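Local coordinates for AB hydrolase-1 domain-containing protein (Parabacteroides distasonis, PDB 4Q34) that is a putative esterase of the alpha/beta hydrolase family, consistent with hydrolysis of ester bonds, although its natural substrate is not established, at residues A[152-157]-A[186-191]; A[212-217]-A[269-274]; A[232-237]-A[273-278]. All coordinates share one frame; numbering follows the deposited sequence. Where two conformers were deposited one is given.

In the fold
The three contacts join helices and loops that flank the central sheet of one alpha/beta hydrolase fold. Contacts 2 and 3 use successive turns of helix 257-277 and share A273 and K274; their centres lie about 12 Å apart, and W272 NE1 comes within 3.9 Å of F234 CE1. Contact 1, its centre about 18 Å from that of contact 3, meets it through Y237, whose OH is 3.5 Å from L187 CD1. Contacts 1 and 2 stay apart, about 7 Å between nearest atoms. By family resemblance the nucleophile would be expected at the turn between strand 170-175 and helix 178-185; contact 1 takes its second segment from the loop after this helix.

Contact 1. Residues A[152-157]-A[186-191]; sequences DFEVYS and LLKTRN
No ring takes part where K188 meets S157 and E154. The Y156 ring is turned the other way, one face carrying D152 O, 3.3 Å above the plane and displaced toward the rim; the F153 ring also leads away, onto helix 178-185. In this alpha/beta hydrolase fold K188, from the loop between helix 178-185 and strand 192-198, reaches the first turn of helix 153-167. D152 is the N-cap of that helix, its OD1 accepting from V155 N and weakly from E154 N. The link across the segments is an ammonium-to-hydroxyl bond: K188 is almost fully extended, and NZ donates to S157 OG at 2.9 Å. That hydroxyl sits between its own backbone N and carbonyl carbon (chi1 62°), which turns it back to F153 O, to which it donates at 2.6 Å, 22° out of the carbonyl plane. F153 O also accepts from S157 N. E154 crosses K188 at about a right angle, its CG 3.9 Å from NZ. E154 OE2 stands 5.1 Å from K188 NZ, but a water 2.7 Å from E154 OE2 also bonds weakly to the ammonium. The strongest partner of NZ is D158, the residue after S157. The chemistry implies that the buried S157 hydroxyl accepts from K188 while donating to F153 O, and that the positive charge, paired with D158 in a salt bridge, would probably polarise it in that direction.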
loop_
_atom_site.group_PDB
_atom_site.type_symbol
_atom_site.label_atom_id
_atom_site.label_comp_id
_atom_site.label_asym_id
_atom_site.label_seq_id
_atom_site.Cartn_x
_atom_site.Cartn_y
_atom_site.Cartn_z
ATOM N N ASP A 152 -11.444 -12.900 8.545
ATOM C CA ASP A 152 -12.335 -12.644 9.675
ATOM C C ASP A 152 -13.144 -11.377 9.378
ATOM O O ASP A 152 -12.595 -10.296 9.498
ATOM C CB ASP A 152 -11.516 -12.550 10.995
ATOM C CG ASP A 152 -12.386 -12.447 12.207
ATOM O OD1 ASP A 152 -13.512 -11.923 12.083
ATOM O OD2 ASP A 152 -11.995 -12.933 13.309
ATOM N N PHE A 153 -14.429 -11.535 9.023
ATOM C CA PHE A 153 -15.279 -10.402 8.610
ATOM C C PHE A 153 -15.537 -9.456 9.806
ATOM O O PHE A 153 -15.769 -8.264 9.603
ATOM C CB PHE A 153 -16.634 -10.856 8.033
ATOM C CG PHE A 153 -16.557 -11.585 6.725
ATOM C CD1 PHE A 153 -15.410 -11.549 5.920
ATOM C CD2 PHE A 153 -17.671 -12.330 6.278
ATOM C CE1 PHE A 153 -15.358 -12.229 4.702
ATOM C CE2 PHE A 153 -17.634 -12.998 5.051
ATOM C CZ PHE A 153 -16.467 -12.940 4.258
ATOM N N GLU A 154 -15.473 -9.969 11.025
ATOM C CA GLU A 154 -15.621 -9.117 12.196
ATOM C C GLU A 154 -14.441 -8.148 12.291
ATOM O O GLU A 154 -14.633 -6.918 12.454
ATOM C CB GLU A 154 -15.714 -9.928 13.499
ATOM C CG GLU A 154 -15.767 -9.048 14.749
ATOM C CD GLU A 154 -15.988 -9.810 16.037
ATOM O OE1 GLU A 154 -15.692 -11.025 16.042
ATOM O OE2 GLU A 154 -16.469 -9.207 17.040
ATOM N N VAL A 155 -13.233 -8.682 12.095
ATOM C CA VAL A 155 -11.993 -7.887 12.169
ATOM C C VAL A 155 -11.998 -6.862 11.017
ATOM O O VAL A 155 -11.678 -5.703 11.189
ATOM C CB VAL A 155 -10.751 -8.793 12.102
ATOM C CG1 VAL A 155 -9.483 -7.970 11.957
ATOM C CG2 VAL A 155 -10.653 -9.681 13.344
ATOM N N TYR A 156 -12.408 -7.310 9.832
ATOM C CA TYR A 156 -12.402 -6.437 8.661
ATOM C C TYR A 156 -13.410 -5.331 8.820
ATOM O O TYR A 156 -13.109 -4.133 8.622
ATOM C CB TYR A 156 -12.700 -7.246 7.384
ATOM C CG TYR A 156 -11.742 -8.354 6.977
ATOM C CD1 TYR A 156 -10.431 -8.475 7.506
ATOM C CD2 TYR A 156 -12.112 -9.247 5.984
ATOM C CE1 TYR A 156 -9.577 -9.467 7.093
ATOM C CE2 TYR A 156 -11.268 -10.269 5.589
ATOM C CZ TYR A 156 -10.004 -10.372 6.118
ATOM O OH TYR A 156 -9.128 -11.328 5.680
ATOM N N SER A 157 -14.618 -5.701 9.187
ATOM C CA SER A 157 -15.689 -4.711 9.280
ATOM C C SER A 157 -15.468 -3.789 10.501
ATOM O O SER A 157 -15.847 -2.625 10.496
ATOM C CB SER A 157 -17.056 -5.386 9.306
ATOM O OG SER A 157 -17.221 -6.229 10.430
ATOM N N LEU A 186 -22.287 -2.114 8.107
ATOM C CA LEU A 186 -23.520 -1.373 8.261
ATOM C C LEU A 186 -24.110 -1.480 9.686
ATOM O O LEU A 186 -24.725 -0.537 10.200
ATOM C CB LEU A 186 -24.544 -1.813 7.187
ATOM C CG LEU A 186 -25.845 -0.995 7.119
ATOM C CD1 LEU A 186 -25.569 0.408 6.595
ATOM C CD2 LEU A 186 -26.887 -1.657 6.218
ATOM N N LEU A 187 -23.889 -2.621 10.340
ATOM C CA LEU A 187 -24.436 -2.921 11.636
ATOM C C LEU A 187 -23.600 -2.324 12.748
ATOM O O LEU A 187 -23.932 -2.487 13.926
ATOM C CB LEU A 187 -24.455 -4.441 11.828
ATOM C CG LEU A 187 -25.198 -5.217 10.723
ATOM C CD1 LEU A 187 -25.161 -6.685 11.111
ATOM C CD2 LEU A 187 -26.632 -4.740 10.596
ATOM N N LYS A 188 -22.517 -1.624 12.385
ATOM C CA LYS A 188 -21.500 -1.151 13.332
ATOM C C LYS A 188 -21.223 0.328 13.326
ATOM O O LYS A 188 -20.386 0.786 14.093
ATOM C CB LYS A 188 -20.145 -1.799 12.996
ATOM C CG LYS A 188 -20.160 -3.265 13.162
ATOM C CD LYS A 188 -18.787 -3.838 12.891
ATOM C CE LYS A 188 -18.902 -5.274 13.268
ATOM N NZ LYS A 188 -17.634 -5.995 13.250
ATOM N N THR A 189 -21.886 1.063 12.450
ATOM C CA THR A 189 -21.679 2.493 12.345
ATOM C C THR A 189 -22.973 3.130 11.883
ATOM O O THR A 189 -23.757 2.492 11.184
ATOM C CB THR A 189 -20.520 2.820 11.392
ATOM O OG1 THR A 189 -20.354 4.245 11.328
ATOM C CG2 THR A 189 -20.799 2.363 9.969
ATOM N N ARG A 190 -23.190 4.378 12.314
ATOM C CA ARG A 190 -24.266 5.236 11.837
ATOM C C ARG A 190 -23.919 5.961 10.547
ATOM O O ARG A 190 -24.802 6.482 9.867
ATOM C CB ARG A 190 -24.604 6.287 12.911
ATOM C CG ARG A 190 -25.387 5.753 14.097
ATOM C CD ARG A 190 -26.888 5.654 13.823
ATOM N NE ARG A 190 -27.555 6.953 13.876
ATOM C CZ ARG A 190 -28.841 7.132 13.595
ATOM N NH1 ARG A 190 -29.592 6.097 13.246
ATOM N NH2 ARG A 190 -29.371 8.339 13.667
ATOM N N ASN A 191 -22.640 5.952 10.183
ATOM C CA ASN A 191 -22.107 6.841 9.168
ATOM C C ASN A 191 -22.024 6.271 7.733
ATOM O O ASN A 191 -21.367 6.856 6.872
ATOM C CB ASN A 191 -20.764 7.336 9.606
ATOM C CG ASN A 191 -20.880 8.476 10.602
ATOM O OD1 ASN A 191 -21.981 9.018 10.810
ATOM N ND2 ASN A 191 -19.758 8.908 11.155
HETATM O O HOH W 1 -17.172 -6.677 16.612
#

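Contact 2. Residues A[212-217]-A[269-274]; sequences PEEAKF and MKIWAK
P212 and E214 meet one residue of the facing helix, I271, where the loop between strands 204-207 and 226-229 lies against helix 257-277. In this alpha/beta hydrolase the helix belongs to a beta-alpha-beta crossover, connecting the parallel neighbours 242-246 and 283-287 of the main sheet. The contact is a van der Waals one at the surface, with no polar bond between the segments, and it buries 123 Å² in all.

P212 comes first. Its ring slides past I271 in the opposite direction, CG lying 3.9 Å from I271 CG2, while the same proline also rests on L268, one turn earlier on the helix, and on F206. The carbonyl of P212 starts the short 3-10 turn 213-215 by accepting from A215 N at 2.8 Å. The end of the E213 side chain leads off the helix and forms a salt bridge within its own segment, K216 NZ to E213 OE2 2.9 Å, arriving 42° out of the carboxylate plane. E214 turns to the helix, and the bend at its second torsion (chi2 93°) folds the carboxylate back across the end of I271, so the two side chains cross at about a right angle. A215 packs on F206 and L268, and its backbone hydrogen bonds with G226 tie the turn to the start of strand 226-229. F217 closes the segment, with E214 O in plane at its ring edge and R264 of the same helix in a cation-pi contact.

I271 can serve both partners because its two branches diverge. With chi1 at -68°, CG2 is anti to the backbone N and faces the proline, while CG1 carries CD1 to the glutamate. I271 CD1 stands almost directly above the carboxylate, 3.4 Å from E214 CD.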
loop_
_atom_site.group_PDB
_atom_site.type_symbol
_atom_site.label_atom_id
_atom_site.label_comp_id
_atom_site.label_asym_id
_atom_site.label_seq_id
_atom_site.Cartn_x
_atom_site.Cartn_y
_atom_site.Cartn_z
ATOM N N PRO A 212 -33.868 -18.394 1.269
ATOM C CA PRO A 212 -34.385 -18.928 0.001
ATOM C C PRO A 212 -33.590 -20.128 -0.480
ATOM O O PRO A 212 -32.403 -20.246 -0.185
ATOM C CB PRO A 212 -34.243 -17.757 -0.986
ATOM C CG PRO A 212 -33.336 -16.769 -0.332
ATOM C CD PRO A 212 -33.196 -17.093 1.118
ATOM N N GLU A 213 -34.245 -21.017 -1.228
ATOM C CA GLU A 213 -33.570 -22.228 -1.724
ATOM C C GLU A 213 -32.313 -21.826 -2.453
ATOM O O GLU A 213 -31.251 -22.416 -2.270
ATOM C CB GLU A 213 -34.478 -23.058 -2.643
ATOM C CG GLU A 213 -35.502 -23.896 -1.898
ATOM C CD GLU A 213 -34.847 -24.845 -0.914
ATOM O OE1 GLU A 213 -33.987 -25.641 -1.348
ATOM O OE2 GLU A 213 -35.173 -24.776 0.292
ATOM N N GLU A 214 -32.426 -20.754 -3.226
ATOM C CA GLU A 214 -31.306 -20.215 -4.008
ATOM C C GLU A 214 -30.106 -19.712 -3.174
ATOM O O GLU A 214 -29.055 -19.381 -3.732
ATOM C CB GLU A 214 -31.829 -19.104 -4.928
ATOM C CG GLU A 214 -32.843 -19.584 -5.956
ATOM C CD GLU A 214 -34.301 -19.448 -5.519
ATOM O OE1 GLU A 214 -34.612 -19.425 -4.298
ATOM O OE2 GLU A 214 -35.153 -19.353 -6.427
ATOM N N ALA A 215 -30.264 -19.647 -1.849
ATOM C CA ALA A 215 -29.191 -19.221 -0.930
ATOM C C ALA A 215 -28.447 -20.373 -0.271
ATOM O O ALA A 215 -27.450 -20.163 0.442
ATOM C CB ALA A 215 -29.798 -18.345 0.168
ATOM N N LYS A 216 -28.984 -21.576 -0.435
ATOM C CA LYS A 216 -28.535 -22.716 0.346
ATOM C C LYS A 216 -27.363 -23.448 -0.289
ATOM O O LYS A 216 -26.874 -24.426 0.277
ATOM C CB LYS A 216 -29.703 -23.672 0.595
ATOM C CG LYS A 216 -30.750 -23.102 1.550
ATOM C CD LYS A 216 -31.766 -24.148 2.004
ATOM C CE LYS A 216 -32.656 -23.623 3.121
ATOM N NZ LYS A 216 -34.098 -23.576 2.756
ATOM N N PHE A 217 -26.891 -22.981 -1.446
ATOM C CA PHE A 217 -25.740 -23.636 -2.064
ATOM C C PHE A 217 -24.503 -23.327 -1.223
ATOM O O PHE A 217 -24.442 -22.286 -0.563
ATOM C CB PHE A 217 -25.592 -23.297 -3.558
ATOM C CG PHE A 217 -25.234 -21.859 -3.851
ATOM C CD1 PHE A 217 -26.214 -20.858 -3.867
ATOM C CD2 PHE A 217 -23.924 -21.509 -4.160
ATOM C CE1 PHE A 217 -25.883 -19.545 -4.162
ATOM C CE2 PHE A 217 -23.591 -20.195 -4.458
ATOM C CZ PHE A 217 -24.572 -19.209 -4.462
HETATM N N MSE A 269 -29.081 -12.242 -5.292
HETATM C CA MSE A 269 -29.187 -10.823 -4.918
HETATM C C MSE A 269 -30.505 -10.213 -5.381
HETATM O O MSE A 269 -31.076 -9.339 -4.701
HETATM C CB MSE A 269 -28.015 -10.004 -5.409
HETATM C CG MSE A 269 -26.662 -10.437 -4.951
HETATM SE SE MSE A 269 -26.630 -10.971 -3.080
HETATM C CE MSE A 269 -26.388 -9.240 -2.261
ATOM N N LYS A 270 -31.041 -10.669 -6.523
ATOM C CA LYS A 270 -32.363 -10.213 -6.925
ATOM C C LYS A 270 -33.443 -10.640 -5.941
ATOM O O LYS A 270 -34.369 -9.881 -5.668
ATOM C CB LYS A 270 -32.701 -10.671 -8.352
ATOM C CG LYS A 270 -31.807 -9.966 -9.365
ATOM C CD LYS A 270 -32.356 -9.999 -10.768
ATOM C CE LYS A 270 -31.988 -11.276 -11.431
ATOM N NZ LYS A 270 -32.449 -11.225 -12.850
ATOM N N ILE A 271 -33.315 -11.840 -5.375
ATOM C CA ILE A 271 -34.260 -12.325 -4.378
ATOM C C ILE A 271 -34.133 -11.504 -3.097
ATOM O O ILE A 271 -35.136 -11.033 -2.559
ATOM C CB ILE A 271 -34.045 -13.810 -4.085
ATOM C CG1 ILE A 271 -34.430 -14.620 -5.345
ATOM C CG2 ILE A 271 -34.850 -14.233 -2.864
ATOM C CD1 ILE A 271 -33.978 -16.083 -5.310
ATOM N N TRP A 272 -32.894 -11.312 -2.664
ATOM C CA TRP A 272 -32.564 -10.484 -1.488
ATOM C C TRP A 272 -33.115 -9.057 -1.603
ATOM O O TRP A 272 -33.785 -8.576 -0.687
ATOM C CB TRP A 272 -31.046 -10.433 -1.332
ATOM C CG TRP A 272 -30.515 -9.831 -0.056
ATOM C CD1 TRP A 272 -30.623 -10.365 1.191
ATOM C CD2 TRP A 272 -29.706 -8.665 0.077
ATOM N NE1 TRP A 272 -29.944 -9.576 2.106
ATOM C CE2 TRP A 272 -29.376 -8.531 1.444
ATOM C CE3 TRP A 272 -29.225 -7.705 -0.826
ATOM C CZ2 TRP A 272 -28.618 -7.498 1.915
ATOM C CZ3 TRP A 272 -28.476 -6.660 -0.345
ATOM C CH2 TRP A 272 -28.171 -6.566 1.010
ATOM N N ALA A 273 -32.918 -8.442 -2.773
ATOM C CA ALA A 273 -33.414 -7.085 -3.027
ATOM C C ALA A 273 -34.939 -7.056 -2.924
ATOM O O ALA A 273 -35.512 -6.170 -2.309
ATOM C CB ALA A 273 -32.976 -6.587 -4.404
ATOM N N LYS A 274 -35.596 -8.025 -3.545
ATOM C CA LYS A 274 -37.053 -8.099 -3.514
ATOM C C LYS A 274 -37.562 -8.184 -2.057
ATOM O O LYS A 274 -38.474 -7.453 -1.647
ATOM C CB LYS A 274 -37.535 -9.264 -4.387
ATOM C CG LYS A 274 -39.030 -9.555 -4.302
ATOM C CD LYS A 274 -39.859 -8.345 -4.636
ATOM C CE LYS A 274 -41.292 -8.766 -4.952
ATOM N NZ LYS A 274 -42.167 -7.564 -4.966
#

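Contact 3. Residues A[232-237]-A[273-278]; sequences SVFMEY and AKMLND
L276 CD2 lies over one face of the F234 ring, and this CH-pi contact is the heart of the pairing. The methyl is 3.6 Å from the ring centroid and 21° off the ring normal; its displacement runs toward the rim, so F234 CZ is the ring atom nearest to it. At the edge, close to the ring plane, M275 CB stands 4.1 Å from the same CZ, which means that consecutive residues of helix 257-277 hold the ring from its face and from its rim. The other branch of the leucine turns to Y237, with CD1 3.7 Å from Y237 CB; CD2 is equally near that atom, so the fork straddles the beta carbon.

Torsions and backbone put these groups in place. F234 CG is anti to the backbone N (chi1 -177°), which swings the ring out toward the helix. Y237 N donates to F234 O at 3.1 Å, folding the chain so that the ring and the Y237 beta carbon converge on L276, and the leucine methyl CD2 also lies 3.5 Å from F234 O. An alanine in place of F234 is likely to leave the L276 methyl without its ring face and M275 without its edge partner, opening a gap between the two segments.

In the next shell, the phenol of Y237 points elsewhere and its OH is hydrogen-bonded to W183 O. P207 of strand 204-207 packs against F234, and M275 touches both F206 and P207, while Y237 rests on P205. Helix 257-277 here touches the 231-237 segment, strand 204-207 and, through L276 and A273, strand 283-287 of the main alpha/beta hydrolase sheet.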
loop_
_atom_site.group_PDB
_atom_site.type_symbol
_atom_site.label_atom_id
_atom_site.label_comp_id
_atom_site.label_asym_id
_atom_site.label_seq_id
_atom_site.Cartn_x
_atom_site.Cartn_y
_atom_site.Cartn_z
ATOM N N SER A 232 -34.809 -8.320 13.214
ATOM C CA SER A 232 -34.437 -6.908 13.439
ATOM C C SER A 232 -33.120 -6.504 12.789
ATOM O O SER A 232 -32.918 -5.327 12.447
ATOM C CB SER A 232 -34.391 -6.589 14.956
ATOM O OG SER A 232 -33.246 -7.171 15.552
ATOM N N VAL A 233 -32.225 -7.463 12.588
ATOM C CA VAL A 233 -30.967 -7.235 11.912
ATOM C C VAL A 233 -31.213 -7.135 10.391
ATOM O O VAL A 233 -30.699 -6.235 9.733
ATOM C CB VAL A 233 -29.950 -8.327 12.273
ATOM C CG1 VAL A 233 -28.698 -8.184 11.454
ATOM C CG2 VAL A 233 -29.621 -8.232 13.760
ATOM N N PHE A 234 -32.021 -8.043 9.876
ATOM C CA PHE A 234 -32.404 -7.991 8.451
ATOM C C PHE A 234 -32.994 -6.634 8.111
ATOM O O PHE A 234 -32.652 -6.069 7.069
ATOM C CB PHE A 234 -33.380 -9.107 8.124
ATOM C CG PHE A 234 -33.764 -9.171 6.657
ATOM C CD1 PHE A 234 -32.813 -9.539 5.707
ATOM C CD2 PHE A 234 -35.062 -8.870 6.244
ATOM C CE1 PHE A 234 -33.144 -9.634 4.373
ATOM C CE2 PHE A 234 -35.404 -8.950 4.879
ATOM C CZ PHE A 234 -34.441 -9.334 3.968
HETATM N N MSE A 235 -33.825 -6.088 9.008
HETATM C CA MSE A 235 -34.455 -4.776 8.755
HETATM C C MSE A 235 -33.456 -3.656 8.642
HETATM O O MSE A 235 -33.763 -2.606 8.055
HETATM C CB MSE A 235 -35.495 -4.393 9.824
HETATM C CG MSE A 235 -36.672 -5.351 9.854
HETATM SE SE MSE A 235 -37.781 -5.297 8.197
HETATM C CE MSE A 235 -38.110 -3.341 8.206
ATOM N N GLU A 236 -32.254 -3.818 9.205
ATOM C CA GLU A 236 -31.242 -2.763 9.067
ATOM C C GLU A 236 -30.861 -2.513 7.616
ATOM O O GLU A 236 -30.547 -1.381 7.267
ATOM C CB GLU A 236 -29.974 -3.000 9.932
ATOM C CG GLU A 236 -30.195 -3.406 11.386
ATOM C CD GLU A 236 -30.667 -2.306 12.313
ATOM O OE1 GLU A 236 -30.853 -1.154 11.841
ATOM O OE2 GLU A 236 -30.851 -2.620 13.529
ATOM N N TYR A 237 -30.992 -3.521 6.726
ATOM C CA TYR A 237 -30.609 -3.369 5.337
ATOM C C TYR A 237 -31.677 -2.633 4.496
ATOM O O TYR A 237 -31.488 -2.451 3.304
ATOM C CB TYR A 237 -30.274 -4.741 4.721
ATOM C CG TYR A 237 -29.115 -5.361 5.490
ATOM C CD1 TYR A 237 -27.825 -4.961 5.243
ATOM C CD2 TYR A 237 -29.321 -6.331 6.453
ATOM C CE1 TYR A 237 -26.749 -5.452 5.991
ATOM C CE2 TYR A 237 -28.268 -6.843 7.177
ATOM C CZ TYR A 237 -26.985 -6.404 6.950
ATOM O OH TYR A 237 -25.929 -6.961 7.670
ATOM N N ALA A 273 -32.918 -8.442 -2.773
ATOM C CA ALA A 273 -33.414 -7.085 -3.027
ATOM C C ALA A 273 -34.939 -7.056 -2.924
ATOM O O ALA A 273 -35.512 -6.170 -2.309
ATOM C CB ALA A 273 -32.976 -6.587 -4.404
ATOM N N LYS A 274 -35.596 -8.025 -3.545
ATOM C CA LYS A 274 -37.053 -8.099 -3.514
ATOM C C LYS A 274 -37.562 -8.184 -2.057
ATOM O O LYS A 274 -38.474 -7.453 -1.647
ATOM C CB LYS A 274 -37.535 -9.264 -4.387
ATOM C CG LYS A 274 -39.030 -9.555 -4.302
ATOM C CD LYS A 274 -39.859 -8.345 -4.636
ATOM C CE LYS A 274 -41.292 -8.766 -4.952
ATOM N NZ LYS A 274 -42.167 -7.564 -4.966
HETATM N N MSE A 275 -36.941 -9.058 -1.263
HETATM C CA MSE A 275 -37.360 -9.253 0.095
HETATM C C MSE A 275 -37.165 -8.010 0.907
HETATM O O MSE A 275 -38.028 -7.661 1.695
HETATM C CB MSE A 275 -36.592 -10.424 0.707
HETATM C CG MSE A 275 -37.164 -11.695 0.103
HETATM SE SE MSE A 275 -36.176 -13.224 0.835
HETATM C CE MSE A 275 -36.480 -12.758 2.734
ATOM N N LEU A 276 -36.050 -7.318 0.710
ATOM C CA LEU A 276 -35.841 -6.039 1.432
ATOM C C LEU A 276 -36.786 -4.938 0.957
ATOM O O LEU A 276 -37.343 -4.176 1.756
ATOM C CB LEU A 276 -34.395 -5.590 1.331
ATOM C CG LEU A 276 -33.413 -6.392 2.191
ATOM C CD1 LEU A 276 -31.960 -6.155 1.768
ATOM C CD2 LEU A 276 -33.613 -6.075 3.668
ATOM N N ASN A 277 -36.988 -4.868 -0.347
ATOM C CA ASN A 277 -37.875 -3.819 -0.877
ATOM C C ASN A 277 -39.321 -4.032 -0.389
ATOM O O ASN A 277 -40.050 -3.059 -0.092
ATOM C CB ASN A 277 -37.811 -3.769 -2.400
ATOM C CG ASN A 277 -36.461 -3.242 -2.920
ATOM O OD1 ASN A 277 -35.753 -2.525 -2.225
ATOM N ND2 ASN A 277 -36.122 -3.586 -4.146
ATOM N N ASP A 278 -39.728 -5.305 -0.223
ATOM C CA ASP A 278 -41.045 -5.607 0.313
ATOM C C ASP A 278 -41.218 -5.177 1.782
ATOM O O ASP A 278 -42.368 -5.092 2.290
ATOM C CB ASP A 278 -41.346 -7.101 0.197
ATOM C CG ASP A 278 -41.672 -7.535 -1.208
ATOM O OD1 ASP A 278 -41.943 -6.673 -2.080
ATOM O OD2 ASP A 278 -41.672 -8.758 -1.449
#